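Local coordinates for protein toll-like receptor 6, Variable lymphocyte receptor B (Mus musculus, PDB 3A79) that pairs with Toll-like receptor 2 to recognise diacylated lipopeptides in innate immunity, studied here as a TLR6 ectodomain fused to part of a hagfish variable lymphocyte receptor, at residues L148-S154 with L171-D177; C117-A121 with C139-L145; M402-L408 with S429-N434. One frame throughout, in Å; residues are numbered along the deposited sequence.

All three contacts join successive leucine-rich repeats within the TLR6 part of the fusion. Interactions 1 and 3 hold neighbouring strands of the same parallel sheet, on opposite sides of the chain's centre and about 43 Å apart between centres; both combine backbone hydrogen bonds with aliphatic side chains packed on the interior face, interaction 3 adding a serine side-chain bond. Interaction 1 is buried and pairs five residues on each strand, whereas interaction 3 is shorter, only partly buried and carries a glycan. Interaction 2, about 14 Å from interaction 1 between centres, joins loops instead: a disulfide and apolar side chains replace hydrogen bonds, beside another glycan. Its 139-145 segment leads along the chain into 148-154 of interaction 1.

Interaction 1: L148-S154 with L171-D177; sequences LTFLGLS and LSCILLD
Two adjacent strands of the leucine-rich-repeat solenoid, both in the TLR6 part, run parallel here: 150-154 and 173-177 lie 4.6 Å apart between axes at 11°. The register pairs Phe150 with Cys173, Leu151 with Ile174, Gly152 with Leu175, Leu153 with Leu176 and Ser154 with Asp177. Thr149 (phi/psi -127/-33) and Ser172 (-114/-38) bend the chain ahead of the extended residues.

Hydrogen bonding begins at that bend, where Thr149 O accepts from both Ser172 N (2.8 Å) and Cys173 N (3.1 Å). It continues with Leu151 N to Cys173 O (2.8 Å), Leu175 N to Leu151 O (2.8 Å), Leu153 N to Leu175 O (2.7 Å) and Asp177 N to Leu153 O (3.1 Å).

Leu151, Leu153, Ile174 and Leu176 face the solenoid interior as repeat-consensus positions; Leu153 CB meets Leu176 CD1 at 4.1 Å, and Leu171 (m,t) sets CD2 4.1 Å from Leu148 CG. Strands 125-127 and 198-203 extend the sheet beyond the pair.

On the other face, Phe150 (chi1 t) swings along its strand over Gly152. Phe150 CD1 lies 3.7 Å from Cys173 CB, while Cys173 SG makes a sulfur-aromatic contact, 5.0 Å from the ring centroid.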
loop_
_atom_site.group_PDB
_atom_site.type_symbol
_atom_site.label_atom_id
_atom_site.label_comp_id
_atom_site.label_asym_id
_atom_site.label_seq_id
_atom_site.Cartn_x
_atom_site.Cartn_y
_atom_site.Cartn_z
ATOM N N LEU B 148 9.796 39.320 32.831
ATOM C CA LEU B 148 10.452 38.254 32.066
ATOM C C LEU B 148 9.696 36.933 32.064
ATOM O O LEU B 148 9.297 36.438 33.116
ATOM C CB LEU B 148 11.876 38.014 32.566
ATOM C CG LEU B 148 12.653 37.050 31.662
ATOM C CD1 LEU B 148 12.842 37.688 30.308
ATOM C CD2 LEU B 148 14.000 36.638 32.263
ATOM N N THR B 149 9.529 36.352 30.879
ATOM C CA THR B 149 8.786 35.101 30.749
ATOM C C THR B 149 9.561 33.989 30.013
ATOM O O THR B 149 9.423 32.791 30.318
ATOM C CB THR B 149 7.410 35.343 30.103
ATOM O OG1 THR B 149 6.443 34.524 30.758
ATOM C CG2 THR B 149 7.422 35.036 28.604
ATOM N N PHE B 150 10.390 34.386 29.058
ATOM C CA PHE B 150 11.255 33.431 28.388
ATOM C C PHE B 150 12.713 33.759 28.654
ATOM O O PHE B 150 13.154 34.888 28.427
ATOM C CB PHE B 150 10.993 33.443 26.891
ATOM C CG PHE B 150 11.932 32.585 26.106
ATOM C CD1 PHE B 150 11.489 31.408 25.526
ATOM C CD2 PHE B 150 13.259 32.959 25.942
ATOM C CE1 PHE B 150 12.345 30.619 24.803
ATOM C CE2 PHE B 150 14.129 32.171 25.216
ATOM C CZ PHE B 150 13.670 30.999 24.642
ATOM N N LEU B 151 13.456 32.761 29.126
ATOM C CA LEU B 151 14.880 32.913 29.389
ATOM C C LEU B 151 15.675 31.800 28.716
ATOM O O LEU B 151 15.392 30.625 28.910
ATOM C CB LEU B 151 15.140 32.927 30.889
ATOM C CG LEU B 151 16.599 33.133 31.282
ATOM C CD1 LEU B 151 17.198 34.260 30.464
ATOM C CD2 LEU B 151 16.709 33.418 32.764
ATOM N N GLY B 152 16.661 32.183 27.910
ATOM C CA GLY B 152 17.457 31.227 27.168
ATOM C C GLY B 152 18.908 31.372 27.560
ATOM O O GLY B 152 19.468 32.458 27.483
ATOM N N LEU B 153 19.523 30.276 27.985
ATOM C CA LEU B 153 20.871 30.328 28.526
ATOM C C LEU B 153 21.753 29.196 28.012
ATOM O O LEU B 153 21.262 28.160 27.553
ATOM C CB LEU B 153 20.801 30.270 30.047
ATOM C CG LEU B 153 19.973 31.404 30.638
ATOM C CD1 LEU B 153 19.621 31.110 32.065
ATOM C CD2 LEU B 153 20.744 32.699 30.532
ATOM N N SER B 154 23.063 29.404 28.091
ATOM C CA SER B 154 24.022 28.343 27.812
ATOM C C SER B 154 25.280 28.542 28.630
ATOM O O SER B 154 25.654 29.666 28.968
ATOM C CB SER B 154 24.389 28.298 26.339
ATOM O OG SER B 154 25.372 29.253 26.023
ATOM N N LEU B 171 8.266 32.635 35.257
ATOM C CA LEU B 171 8.807 32.168 34.000
ATOM C C LEU B 171 7.914 31.139 33.313
ATOM O O LEU B 171 7.219 30.359 33.975
ATOM C CB LEU B 171 10.190 31.566 34.233
ATOM C CG LEU B 171 11.304 32.542 34.586
ATOM C CD1 LEU B 171 12.511 31.756 35.032
ATOM C CD2 LEU B 171 11.639 33.440 33.398
ATOM N N SER B 172 7.959 31.139 31.979
ATOM C CA SER B 172 7.231 30.174 31.161
ATOM C C SER B 172 8.156 29.229 30.389
ATOM O O SER B 172 7.854 28.038 30.242
ATOM C CB SER B 172 6.280 30.885 30.206
ATOM O OG SER B 172 5.013 31.051 30.806
ATOM N N CYS B 173 9.275 29.749 29.889
ATOM C CA CYS B 173 10.284 28.864 29.319
ATOM C C CYS B 173 11.690 29.202 29.782
ATOM O O CYS B 173 12.104 30.360 29.764
ATOM C CB CYS B 173 10.227 28.820 27.784
ATOM S SG CYS B 173 11.151 27.399 27.065
ATOM N N ILE B 174 12.400 28.167 30.219
ATOM C CA ILE B 174 13.837 28.216 30.421
ATOM C C ILE B 174 14.470 27.290 29.396
ATOM O O ILE B 174 14.348 26.068 29.470
ATOM C CB ILE B 174 14.251 27.784 31.852
ATOM C CG1 ILE B 174 13.717 28.786 32.876
ATOM C CG2 ILE B 174 15.773 27.673 31.971
ATOM C CD1 ILE B 174 14.491 28.808 34.155
ATOM N N LEU B 175 15.109 27.885 28.405
ATOM C CA LEU B 175 15.838 27.108 27.428
ATOM C C LEU B 175 17.293 27.111 27.863
ATOM O O LEU B 175 17.867 28.168 28.107
ATOM C CB LEU B 175 15.683 27.704 26.026
ATOM C CG LEU B 175 16.587 26.988 25.028
ATOM C CD1 LEU B 175 16.114 25.568 24.809
ATOM C CD2 LEU B 175 16.667 27.720 23.739
ATOM N N LEU B 176 17.881 25.926 27.971
ATOM C CA LEU B 176 19.244 25.787 28.472
ATOM C C LEU B 176 20.022 24.750 27.677
ATOM O O LEU B 176 19.561 23.623 27.488
ATOM C CB LEU B 176 19.191 25.375 29.930
ATOM C CG LEU B 176 20.471 25.146 30.713
ATOM C CD1 LEU B 176 21.471 26.271 30.485
ATOM C CD2 LEU B 176 20.078 25.043 32.181
ATOM N N ASP B 177 21.201 25.122 27.198
ATOM C CA ASP B 177 21.951 24.185 26.383
ATOM C C ASP B 177 23.338 23.876 26.917
ATOM O O ASP B 177 24.103 24.759 27.314
ATOM C CB ASP B 177 22.060 24.663 24.951
ATOM C CG ASP B 177 23.215 25.594 24.753
ATOM O OD1 ASP B 177 23.011 26.801 24.938
ATOM O OD2 ASP B 177 24.321 25.129 24.411
#

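Interaction 2: C117-A121 with C139-L145; sequences CCPMA and CKEFGNL. With NAG (2-acetamido-2-deoxy-beta-D-glucopyranose), chain L.
Segment 117-121 is an irregular, fairly extended chain: Cys118 has phi/psi -116/92, Pro119 -65/149 and Met120 -60/133, before Ala121 turns back at -65/-13. Opposite it, 139-145 forms a short 3-10 segment at 140-143, with Phe142 N bonded to Cys139 O (3.2 Å) and, further on, Asn144 N to Glu141 O (2.8 Å). The CA atoms of Cys117 and Cys139 are 5.4 Å apart, those of Cys118 and Glu141 5.5 Å, and those of Ala121 and Leu145 4.8 Å. No hydrogen bond joins the two segments.

Covalent and apolar contacts hold them instead. At one end Cys117 SG and Cys139 SG form a disulfide of 2.0 Å with chi3 of -65°, Cys139 being in the m rotamer. Beside it, Phe142 (chi1 m) receives Pro119 CG over one ring face in a CH-pi contact, 3.8 Å from the ring centroid, while Cys117 O approaches the ring edge, 3.3 Å from Phe142 CE2. Leu145 (m,t) fills the next position, with Leu145 CD1 3.7 Å from Pro119 CB and Leu145 CD2 3.2 Å from Pro119 O. Towards the surface, Cys118 SG lies 3.9 Å from Glu141 CB and Ala121 CB 3.9 Å from Asn144 ND2.

Asn144 is N-glycosylated: its ND2 is bonded to C1 of the NAG at 1.5 Å, and the sugar rests near Ala121 and Cys118. Phe93 and Val166, from other loops, touch Pro119 and Phe142 respectively. The arrangement is that of equivalent loops in consecutive leucine-rich repeats, stacked through apolar side chains and here cross-linked by a disulfide within the TLR6 part.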
loop_
_atom_site.group_PDB
_atom_site.type_symbol
_atom_site.label_atom_id
_atom_site.label_comp_id
_atom_site.label_asym_id
_atom_site.label_seq_id
_atom_site.Cartn_x
_atom_site.Cartn_y
_atom_site.Cartn_z
ATOM N N CYS B 117 25.543 43.332 33.209
ATOM C CA CYS B 117 24.810 42.622 34.255
ATOM C C CYS B 117 23.339 43.039 34.357
ATOM O O CYS B 117 22.518 42.303 34.915
ATOM C CB CYS B 117 25.515 42.756 35.610
ATOM S SG CYS B 117 26.678 41.409 36.044
ATOM N N CYS B 118 22.992 44.200 33.806
ATOM C CA CYS B 118 21.617 44.676 33.918
ATOM C C CYS B 118 20.854 44.810 32.594
ATOM O O CYS B 118 20.908 45.860 31.941
ATOM C CB CYS B 118 21.561 45.986 34.691
ATOM S SG CYS B 118 19.945 46.278 35.409
ATOM N N PRO B 119 20.134 43.738 32.208
ATOM C CA PRO B 119 19.220 43.679 31.067
ATOM C C PRO B 119 18.040 44.612 31.258
ATOM O O PRO B 119 17.610 44.835 32.387
ATOM C CB PRO B 119 18.717 42.232 31.102
ATOM C CG PRO B 119 19.762 41.488 31.792
ATOM C CD PRO B 119 20.266 42.420 32.849
ATOM N N MET B 120 17.515 45.134 30.154
ATOM C CA MET B 120 16.402 46.081 30.197
ATOM C C MET B 120 15.158 45.487 30.865
ATOM O O MET B 120 14.748 44.358 30.583
ATOM C CB MET B 120 16.089 46.618 28.792
ATOM C CG MET B 120 16.064 45.547 27.699
ATOM S SD MET B 120 17.483 45.560 26.590
ATOM C CE MET B 120 18.596 46.567 27.558
ATOM N N ALA B 121 14.565 46.261 31.767
ATOM C CA ALA B 121 13.408 45.802 32.528
ATOM C C ALA B 121 12.192 45.543 31.640
ATOM O O ALA B 121 11.213 44.927 32.065
ATOM C CB ALA B 121 13.072 46.806 33.625
ATOM N N CYS B 139 23.218 37.558 36.199
ATOM C CA CYS B 139 23.714 38.363 37.317
ATOM C C CYS B 139 22.591 38.652 38.312
ATOM O O CYS B 139 21.428 38.371 38.042
ATOM C CB CYS B 139 24.303 39.696 36.841
ATOM S SG CYS B 139 25.675 39.671 35.661
ATOM N N LYS B 140 22.935 39.244 39.451
ATOM C CA LYS B 140 21.951 39.496 40.498
ATOM C C LYS B 140 20.843 40.469 40.072
ATOM O O LYS B 140 19.732 40.427 40.604
ATOM C CB LYS B 140 22.638 39.987 41.782
ATOM C CG LYS B 140 23.133 41.427 41.733
ATOM C CD LYS B 140 23.407 41.941 43.131
ATOM C CE LYS B 140 24.514 42.983 43.140
ATOM N NZ LYS B 140 24.863 43.429 44.535
ATOM N N GLU B 141 21.141 41.340 39.113
ATOM C CA GLU B 141 20.190 42.373 38.718
ATOM C C GLU B 141 19.024 41.801 37.920
ATOM O O GLU B 141 17.983 42.449 37.786
ATOM C CB GLU B 141 20.878 43.490 37.931
ATOM C CG GLU B 141 21.720 44.436 38.770
ATOM C CD GLU B 141 23.139 43.934 38.957
ATOM O OE1 GLU B 141 23.445 42.834 38.455
ATOM O OE2 GLU B 141 23.950 44.636 39.604
ATOM N N PHE B 142 19.208 40.591 37.394
ATOM C CA PHE B 142 18.163 39.903 36.634
ATOM C C PHE B 142 16.864 39.806 37.427
ATOM O O PHE B 142 15.837 39.401 36.902
ATOM C CB PHE B 142 18.619 38.498 36.220
ATOM C CG PHE B 142 19.550 38.479 35.042
ATOM C CD1 PHE B 142 19.355 37.571 34.010
ATOM C CD2 PHE B 142 20.619 39.367 34.965
ATOM C CE1 PHE B 142 20.212 37.547 32.919
ATOM C CE2 PHE B 142 21.482 39.347 33.877
ATOM C CZ PHE B 142 21.278 38.434 32.852
ATOM N N GLY B 143 16.916 40.174 38.697
ATOM C CA GLY B 143 15.734 40.156 39.528
ATOM C C GLY B 143 14.769 41.250 39.136
ATOM O O GLY B 143 13.569 41.096 39.349
ATOM N N ASN B 144 15.299 42.341 38.564
ATOM C CA ASN B 144 14.506 43.516 38.157
ATOM C C ASN B 144 13.650 43.226 36.924
ATOM O O ASN B 144 12.699 43.954 36.630
ATOM C CB ASN B 144 15.413 44.741 37.913
ATOM C CG ASN B 144 14.627 46.052 37.760
ATOM O OD1 ASN B 144 13.593 46.233 38.395
ATOM N ND2 ASN B 144 15.130 46.969 36.908
ATOM N N LEU B 145 14.003 42.157 36.213
ATOM C CA LEU B 145 13.264 41.712 35.040
ATOM C C LEU B 145 11.949 41.055 35.434
ATOM O O LEU B 145 11.678 39.917 35.054
ATOM C CB LEU B 145 14.095 40.723 34.224
ATOM C CG LEU B 145 15.497 41.140 33.783
ATOM C CD1 LEU B 145 15.959 40.241 32.647
ATOM C CD2 LEU B 145 15.519 42.587 33.345
HETATM C C1 NAG L . 14.666 48.337 37.120
HETATM C C2 NAG L . 15.568 49.440 36.524
HETATM C C3 NAG L . 15.023 50.887 36.642
HETATM C C4 NAG L . 13.590 50.910 36.099
HETATM C C5 NAG L . 12.730 49.808 36.724
HETATM C C6 NAG L . 11.414 49.738 35.957
HETATM C C7 NAG L . 17.912 49.000 36.224
HETATM C C8 NAG L . 19.281 49.520 36.561
HETATM N N2 NAG L . 16.917 49.316 37.050
HETATM O O3 NAG L . 15.839 51.869 35.984
HETATM O O4 NAG L . 12.951 52.163 36.300
HETATM O O5 NAG L . 13.307 48.506 36.723
HETATM O O6 NAG L . 10.716 48.579 36.346
HETATM O O7 NAG L . 17.734 48.315 35.215
#

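Interaction 3: M402-L408 with S429-N434; sequences MSSLETL and SILVLN. With NAG (2-acetamido-2-deoxy-beta-D-glucopyranose), chain I.
This is a parallel strand pairing, with the turns leading into it, between consecutive leucine-rich repeats of the TLR6 part; strands 381-383 and 454-456 continue the solenoid's sheet beyond the pair. Thr407 bridges Val432 (CA-CA 4.7 Å) and Leu408 bridges Leu433 (5.0 Å). A type I turn from Met402 to Leu405, closed by Leu405 N to Met402 O (2.7 Å), precedes the first strand. Glu406 (phi/psi -120/-34) and Leu431 (-116/-36) then make matching bends.

Ser429, with chi1 p, gives its OG hydrogen to Leu405 O (2.9 Å), tying the approach loops together. Glu406 O next accepts from Leu431 N and Val432 N, both at 2.8 Å. Leu408 N to Val432 O (2.9 Å) and Asn434 N to Leu408 O (3.0 Å) complete the backbone pairing.

Leucine-rich-repeat core positions match across the pair: Leu405 CD2 meets Ile430 CD1 at 3.6 Å, and Leu408 CD1 meets Leu433 CD1 at 3.4 Å, with Leu433 in the t,p rotamer. Thr407 and Val432 share the other face, Thr407 OG1 lying 3.8 Å from Val432 CB.

Asn434 carries a glycan whose NAG also hydrogen-bonds to Ser411 OG; Asn434 OD1 is hydrogen-bonded to Ser436 OG, and Asn434 ND2 is covalently joined to NAG C1 at 1.4 Å.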
loop_
_atom_site.group_PDB
_atom_site.type_symbol
_atom_site.label_atom_id
_atom_site.label_comp_id
_atom_site.label_asym_id
_atom_site.label_seq_id
_atom_site.Cartn_x
_atom_site.Cartn_y
_atom_site.Cartn_z
ATOM N N MET B 402 -15.015 -4.983 19.830
ATOM C CA MET B 402 -14.444 -3.722 20.263
ATOM C C MET B 402 -15.555 -2.909 20.874
ATOM O O MET B 402 -15.788 -1.766 20.505
ATOM C CB MET B 402 -13.837 -2.977 19.076
ATOM C CG MET B 402 -12.627 -3.670 18.489
ATOM S SD MET B 402 -11.576 -2.522 17.601
ATOM C CE MET B 402 -10.066 -3.476 17.415
ATOM N N SER B 403 -16.225 -3.532 21.830
ATOM C CA SER B 403 -17.458 -3.036 22.433
ATOM C C SER B 403 -17.580 -1.536 22.755
ATOM O O SER B 403 -18.661 -1.083 23.130
ATOM C CB SER B 403 -17.739 -3.859 23.683
ATOM O OG SER B 403 -17.256 -5.179 23.500
ATOM N N SER B 404 -16.509 -0.762 22.612
ATOM C CA SER B 404 -16.587 0.663 22.934
ATOM C C SER B 404 -16.244 1.565 21.757
ATOM O O SER B 404 -16.280 2.791 21.881
ATOM C CB SER B 404 -15.680 1.008 24.117
ATOM O OG SER B 404 -16.102 0.368 25.300
ATOM N N LEU B 405 -15.907 0.962 20.620
ATOM C CA LEU B 405 -15.492 1.721 19.444
ATOM C C LEU B 405 -16.589 2.661 18.984
ATOM O O LEU B 405 -17.715 2.233 18.745
ATOM C CB LEU B 405 -15.121 0.787 18.296
ATOM C CG LEU B 405 -14.174 1.445 17.301
ATOM C CD1 LEU B 405 -12.909 1.848 18.025
ATOM C CD2 LEU B 405 -13.848 0.544 16.113
ATOM N N GLU B 406 -16.254 3.941 18.869
ATOM C CA GLU B 406 -17.170 4.935 18.324
ATOM C C GLU B 406 -16.565 5.587 17.094
ATOM O O GLU B 406 -17.272 5.933 16.157
ATOM C CB GLU B 406 -17.499 6.013 19.357
ATOM C CG GLU B 406 -18.234 5.508 20.585
ATOM C CD GLU B 406 -18.906 6.630 21.350
ATOM O OE1 GLU B 406 -19.588 6.340 22.357
ATOM O OE2 GLU B 406 -18.759 7.802 20.933
ATOM N N THR B 407 -15.251 5.754 17.099
ATOM C CA THR B 407 -14.577 6.393 15.983
ATOM C C THR B 407 -13.528 5.487 15.367
ATOM O O THR B 407 -12.612 5.042 16.045
ATOM C CB THR B 407 -13.863 7.680 16.400
ATOM O OG1 THR B 407 -14.825 8.674 16.782
ATOM C CG2 THR B 407 -13.013 8.190 15.233
ATOM N N LEU B 408 -13.660 5.232 14.073
ATOM C CA LEU B 408 -12.695 4.423 13.359
ATOM C C LEU B 408 -12.261 5.202 12.144
ATOM O O LEU B 408 -13.063 5.455 11.257
ATOM C CB LEU B 408 -13.322 3.087 12.943
ATOM C CG LEU B 408 -12.435 1.927 12.451
ATOM C CD1 LEU B 408 -12.743 1.512 11.024
ATOM C CD2 LEU B 408 -10.964 2.224 12.622
ATOM N N SER B 429 -21.527 -0.322 17.416
ATOM C CA SER B 429 -21.395 0.903 18.191
ATOM C C SER B 429 -20.707 2.059 17.463
ATOM O O SER B 429 -20.665 3.178 17.983
ATOM C CB SER B 429 -20.667 0.604 19.509
ATOM O OG SER B 429 -19.421 -0.045 19.284
ATOM N N ILE B 430 -20.160 1.799 16.278
ATOM C CA ILE B 430 -19.446 2.840 15.533
ATOM C C ILE B 430 -20.364 4.012 15.184
ATOM O O ILE B 430 -21.480 3.813 14.703
ATOM C CB ILE B 430 -18.839 2.308 14.219
ATOM C CG1 ILE B 430 -18.307 0.880 14.384
ATOM C CG2 ILE B 430 -17.760 3.252 13.725
ATOM C CD1 ILE B 430 -17.347 0.710 15.527
ATOM N N LEU B 431 -19.897 5.233 15.426
ATOM C CA LEU B 431 -20.689 6.418 15.103
ATOM C C LEU B 431 -19.993 7.244 14.037
ATOM O O LEU B 431 -20.638 7.844 13.182
ATOM C CB LEU B 431 -20.939 7.291 16.340
ATOM C CG LEU B 431 -21.507 6.661 17.617
ATOM C CD1 LEU B 431 -21.779 7.742 18.652
ATOM C CD2 LEU B 431 -22.765 5.849 17.331
ATOM N N VAL B 432 -18.670 7.278 14.094
ATOM C CA VAL B 432 -17.891 8.007 13.107
ATOM C C VAL B 432 -16.927 7.071 12.391
ATOM O O VAL B 432 -16.119 6.391 13.010
ATOM C CB VAL B 432 -17.109 9.148 13.755
ATOM C CG1 VAL B 432 -16.472 10.021 12.682
ATOM C CG2 VAL B 432 -18.031 9.952 14.671
ATOM N N LEU B 433 -17.020 7.037 11.077
ATOM C CA LEU B 433 -16.248 6.086 10.301
ATOM C C LEU B 433 -15.642 6.765 9.077
ATOM O O LEU B 433 -16.318 6.942 8.057
ATOM C CB LEU B 433 -17.145 4.918 9.877
ATOM C CG LEU B 433 -16.497 3.817 9.042
ATOM C CD1 LEU B 433 -15.292 3.301 9.781
ATOM C CD2 LEU B 433 -17.479 2.691 8.750
ATOM N N ASN B 434 -14.374 7.162 9.183
ATOM C CA ASN B 434 -13.681 7.742 8.042
ATOM C C ASN B 434 -13.134 6.649 7.127
ATOM O O ASN B 434 -12.221 5.907 7.504
ATOM C CB ASN B 434 -12.582 8.724 8.468
ATOM C CG ASN B 434 -12.156 9.636 7.326
ATOM O OD1 ASN B 434 -11.605 9.178 6.325
ATOM N ND2 ASN B 434 -12.464 10.925 7.445
HETATM C C1 NAG I . -11.396 11.726 7.998
HETATM C C2 NAG I . -11.956 13.123 8.281
HETATM C C3 NAG I . -11.494 14.248 7.358
HETATM C C4 NAG I . -10.113 14.060 6.734
HETATM C C5 NAG I . -9.739 12.617 6.396
HETATM C C6 NAG I . -8.214 12.550 6.245
HETATM C C7 NAG I . -14.195 13.717 9.035
HETATM C C8 NAG I . -15.430 14.330 8.431
HETATM N N2 NAG I . -13.405 13.043 8.208
HETATM O O3 NAG I . -11.502 15.446 8.117
HETATM O O4 NAG I . -10.085 14.814 5.532
HETATM O O5 NAG I . -10.130 11.650 7.360
HETATM O O6 NAG I . -7.784 11.382 5.576
HETATM O O7 NAG I . -13.935 13.845 10.232
#